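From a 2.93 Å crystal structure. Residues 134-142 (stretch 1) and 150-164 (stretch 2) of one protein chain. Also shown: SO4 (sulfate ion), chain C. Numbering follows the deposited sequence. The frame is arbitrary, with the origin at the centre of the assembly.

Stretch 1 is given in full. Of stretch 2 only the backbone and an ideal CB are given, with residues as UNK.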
# COMPACT_ATOMS: atom_id res chain seq x y z
N LYS A 134 20.53 7.10 1.18
CA LYS A 134 20.95 5.70 1.20
C LYS A 134 20.28 4.99 2.36
O LYS A 134 20.54 5.31 3.52
CB LYS A 134 22.46 5.55 1.33
CG LYS A 134 23.26 6.14 0.18
CD LYS A 134 24.68 5.57 0.19
CE LYS A 134 24.66 4.10 0.54
NZ LYS A 134 26.02 3.49 0.47
N VAL A 135 19.45 4.01 2.05
CA VAL A 135 18.70 3.33 3.09
C VAL A 135 19.20 1.91 3.17
O VAL A 135 19.40 1.27 2.14
CB VAL A 135 17.17 3.40 2.81
CG1 VAL A 135 16.36 2.74 3.88
CG2 VAL A 135 16.77 4.84 2.70
N ALA A 136 19.48 1.47 4.39
CA ALA A 136 19.95 0.11 4.63
C ALA A 136 18.84 -0.66 5.29
O ALA A 136 18.23 -0.20 6.24
CB ALA A 136 21.20 0.10 5.48
N ILE A 137 18.56 -1.83 4.76
CA ILE A 137 17.45 -2.64 5.23
C ILE A 137 17.98 -3.98 5.71
O ILE A 137 18.67 -4.69 4.98
CB ILE A 137 16.39 -2.86 4.14
CG1 ILE A 137 16.01 -1.51 3.52
CG2 ILE A 137 15.15 -3.47 4.72
CD1 ILE A 137 15.04 -1.63 2.37
N PHE A 138 17.70 -4.29 6.97
CA PHE A 138 18.23 -5.48 7.58
C PHE A 138 17.21 -6.59 7.52
O PHE A 138 16.34 -6.67 8.36
CB PHE A 138 18.67 -5.19 9.03
CG PHE A 138 19.97 -4.45 9.11
CD1 PHE A 138 21.17 -5.14 9.18
CD2 PHE A 138 20.00 -3.07 9.04
CE1 PHE A 138 22.37 -4.46 9.22
CE2 PHE A 138 21.19 -2.39 9.07
CZ PHE A 138 22.37 -3.09 9.16
N GLY A 139 17.32 -7.44 6.51
CA GLY A 139 16.45 -8.60 6.40
C GLY A 139 15.44 -8.47 5.26
O GLY A 139 14.66 -7.51 5.23
N MSE A 140 15.45 -9.42 4.34
CA MSE A 140 14.54 -9.36 3.21
C MSE A 140 13.40 -10.39 3.30
O MSE A 140 13.05 -11.05 2.32
CB MSE A 140 15.32 -9.52 1.91
CG MSE A 140 16.25 -8.34 1.63
SE MSE A 140 15.35 -6.63 1.25
CE MSE A 140 15.64 -5.79 2.97
N GLY A 141 12.84 -10.51 4.50
CA GLY A 141 11.60 -11.23 4.71
C GLY A 141 10.43 -10.39 4.22
O GLY A 141 10.58 -9.51 3.37
N GLY A 142 9.23 -10.73 4.71
CA GLY A 142 8.02 -10.01 4.38
C GLY A 142 8.13 -8.50 4.51
O GLY A 142 8.06 -7.79 3.52
N UNK A 150 8.86 -0.23 -2.44
CA UNK A 150 8.22 1.08 -2.50
C UNK A 150 9.23 2.21 -2.42
O UNK A 150 9.04 3.26 -3.04
CB UNK A 150 7.20 1.22 -1.37
N UNK A 151 10.32 1.96 -1.71
CA UNK A 151 11.44 2.88 -1.66
C UNK A 151 12.12 2.98 -3.03
O UNK A 151 12.46 4.07 -3.49
CB UNK A 151 12.44 2.44 -0.59
N UNK A 152 12.30 1.85 -3.70
CA UNK A 152 12.92 1.90 -5.02
C UNK A 152 12.01 2.66 -5.99
O UNK A 152 12.47 3.53 -6.75
CB UNK A 152 13.20 0.49 -5.54
N UNK A 153 10.71 2.35 -5.96
CA UNK A 153 9.75 3.02 -6.82
C UNK A 153 9.75 4.54 -6.57
O UNK A 153 9.58 5.33 -7.50
CB UNK A 153 8.35 2.44 -6.59
N UNK A 154 9.95 4.92 -5.32
CA UNK A 154 9.82 6.31 -4.92
C UNK A 154 11.06 7.11 -5.29
O UNK A 154 11.11 8.33 -5.09
CB UNK A 154 9.56 6.41 -3.42
N UNK A 155 12.06 6.43 -5.85
CA UNK A 155 13.26 7.11 -6.28
C UNK A 155 14.32 7.25 -5.22
O UNK A 155 15.11 8.18 -5.28
CB UNK A 155 12.89 8.50 -6.80
N UNK A 156 14.32 6.37 -4.22
CA UNK A 156 15.41 6.32 -3.23
C UNK A 156 16.74 6.22 -3.95
O UNK A 156 16.85 5.58 -4.98
CB UNK A 156 15.23 5.14 -2.27
N UNK A 157 17.75 6.89 -3.43
CA UNK A 157 19.03 6.90 -4.12
C UNK A 157 19.72 5.54 -4.19
O UNK A 157 20.04 5.06 -5.27
CB UNK A 157 19.96 7.90 -3.43
N UNK A 158 19.96 4.93 -3.03
CA UNK A 158 20.69 3.67 -2.94
C UNK A 158 20.04 2.75 -1.91
O UNK A 158 19.60 3.19 -0.85
CB UNK A 158 22.16 3.92 -2.58
N UNK A 159 20.01 1.46 -2.22
CA UNK A 159 19.49 0.48 -1.29
C UNK A 159 20.59 -0.48 -0.87
O UNK A 159 21.25 -1.05 -1.73
CB UNK A 159 18.32 -0.28 -1.91
N UNK A 160 20.80 -0.62 0.43
CA UNK A 160 21.70 -1.64 0.97
C UNK A 160 20.89 -2.78 1.52
O UNK A 160 20.22 -2.61 2.53
CB UNK A 160 22.61 -1.06 2.05
N UNK A 161 20.94 -3.94 0.88
CA UNK A 161 20.16 -5.09 1.34
C UNK A 161 21.07 -6.06 2.04
O UNK A 161 22.12 -6.41 1.52
CB UNK A 161 19.44 -5.78 0.18
N UNK A 162 20.65 -6.52 3.22
CA UNK A 162 21.44 -7.42 4.06
C UNK A 162 20.66 -8.69 4.33
O UNK A 162 19.68 -8.66 5.05
CB UNK A 162 21.83 -6.74 5.38
N UNK A 163 21.10 -9.83 3.81
CA UNK A 163 20.37 -11.06 4.05
C UNK A 163 21.10 -12.33 3.58
O UNK A 163 21.70 -12.36 2.50
CB UNK A 163 19.01 -10.97 3.36
N UNK A 164 21.03 -13.37 4.40
CA UNK A 164 21.72 -14.61 4.09
C UNK A 164 20.84 -15.74 3.58
O UNK A 164 21.32 -16.87 3.42
CB UNK A 164 22.46 -15.09 5.34
S SO4 C . 8.26 -13.09 6.98
O1 SO4 C . 6.85 -12.81 7.24
O2 SO4 C . 8.45 -13.38 5.57
O3 SO4 C . 8.73 -14.28 7.72
O4 SO4 C . 9.06 -11.91 7.34

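Positions 150, 152, 153 and 154 have no atom of stretch 1 within 5.5 Å of their ideal CB, so the visible atoms leave them nearly unconstrained. They are Gln-150, Ala-152, selenomethionine Met-153 and Ser-154, whose OG donates to Gln-150 O at 2.6 Å. Position 151 also lies beyond that limit, but its CA-to-CB bond points toward stretch 1, where Val-135 and Ile-137 offer methyls; a long apolar chain suits. It is Leu-151, its CD1 4.1 Å from Ile-137 CD1.

At 155, phi/psi of 88/25 would jam a CB against the preceding carbonyl O, which by itself calls for glycine. Gly-155 ends the helix in a Schellman motif. The CB of 156 points toward stretch 1, 5.2 Å from Val-135 CG2, leaving room for a branched aliphatic; Ile-156 brings CD1 to 3.7 Å from that CG2. Position 157, with its ideal CB 4.7 Å from Lys-134 N, could accept small residues and is Gly-157.

From 158 to 162 the backbone runs parallel to 134-138, at 17° between strand directions; both strands are extended, so successive side chains alternate between faces, and residues paired across the strands share one. At 158 the CB lies 3.7 Å from Lys-134 CG; valine, threonine or isoleucine would fit. Thr-158 packs its CB there, while its backbone O accepts from Val-135 N at 3.0 Å. Position 159 shares the face of Val-135 and Ile-137, favouring an aliphatic chain: Leu-159 CD2 reaches Ile-137 CD1 at 3.9 Å.

At 160 the CB sits 3.9 Å from Ala-136 CB, whose small side chain leaves space for a long neighbour; the nearby lysine would suggest an acid or a neutral chain. The residue is instead Arg-160, with NH1 3.0 Å from Lys-134 NZ, two like-charged donors that do not bond; each side chain finds hydrogen bonds elsewhere in the structure. Its backbone N donates to Val-135 O at 2.9 Å.

The CB of 161 lies 4.3 Å from Met-140 SE, so leucine, isoleucine or methionine would suit; Leu-161 CD2 approaches that SE to 3.5 Å. At 162 the CB is 4.2 Å from Phe-138 CD1, inviting an aliphatic group. Ile-162 places CG1 over the ring face, 4.2 Å from the Phe-138 centroid and 21° off the normal.

At 163 the CB points toward stretch 1, 4.0 Å from Met-140 N, a donor calling for a short acceptor such as aspartate or asparagine. Asp-163 OD2 accepts from Met-140 N at 2.9 Å and 173°. Position 164 is out of reach: Gly-164.

Stretch 2 150-164: QLAMSGIGTLRLIDG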
# COMPACT_ATOMS: atom_id res chain seq x y z
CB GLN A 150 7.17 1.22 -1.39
CG GLN A 150 5.91 0.39 -1.62
CD GLN A 150 4.94 0.47 -0.47
OE1 GLN A 150 4.92 1.43 0.28
NE2 GLN A 150 4.11 -0.56 -0.33
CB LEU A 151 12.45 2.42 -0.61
CG LEU A 151 12.10 2.71 0.85
CD1 LEU A 151 12.87 1.80 1.80
CD2 LEU A 151 12.40 4.18 1.14
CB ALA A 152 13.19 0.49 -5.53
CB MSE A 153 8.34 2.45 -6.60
CG MSE A 153 8.21 0.98 -6.96
SE MSE A 153 6.43 0.20 -6.57
CE MSE A 153 5.69 0.23 -8.37
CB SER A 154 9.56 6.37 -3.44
OG SER A 154 8.33 5.72 -3.18
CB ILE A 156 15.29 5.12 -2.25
CG1 ILE A 156 15.86 5.47 -0.89
CG2 ILE A 156 15.95 3.88 -2.82
CD1 ILE A 156 14.95 6.36 -0.08
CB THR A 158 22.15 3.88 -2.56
OG1 THR A 158 22.74 4.85 -3.43
CG2 THR A 158 22.91 2.57 -2.65
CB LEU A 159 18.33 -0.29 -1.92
CG LEU A 159 16.93 0.35 -1.90
CD1 LEU A 159 15.94 -0.56 -2.56
CD2 LEU A 159 16.48 0.64 -0.48
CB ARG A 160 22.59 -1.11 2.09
CG ARG A 160 23.41 0.09 1.74
CD ARG A 160 24.27 0.51 2.92
NE ARG A 160 25.45 -0.35 3.10
CZ ARG A 160 26.58 -0.19 2.43
NH1 ARG A 160 26.69 0.78 1.53
NH2 ARG A 160 27.61 -1.01 2.66
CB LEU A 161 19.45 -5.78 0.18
CG LEU A 161 18.67 -4.90 -0.78
CD1 LEU A 161 18.15 -5.79 -1.87
CD2 LEU A 161 17.54 -4.20 -0.05
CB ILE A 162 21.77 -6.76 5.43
CG1 ILE A 162 22.09 -5.27 5.27
CG2 ILE A 162 22.84 -7.52 6.16
CD1 ILE A 162 22.98 -4.95 4.10
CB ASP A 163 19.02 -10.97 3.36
CG ASP A 163 18.07 -12.07 3.77
OD1 ASP A 163 18.28 -13.22 3.31
OD2 ASP A 163 17.13 -11.79 4.54
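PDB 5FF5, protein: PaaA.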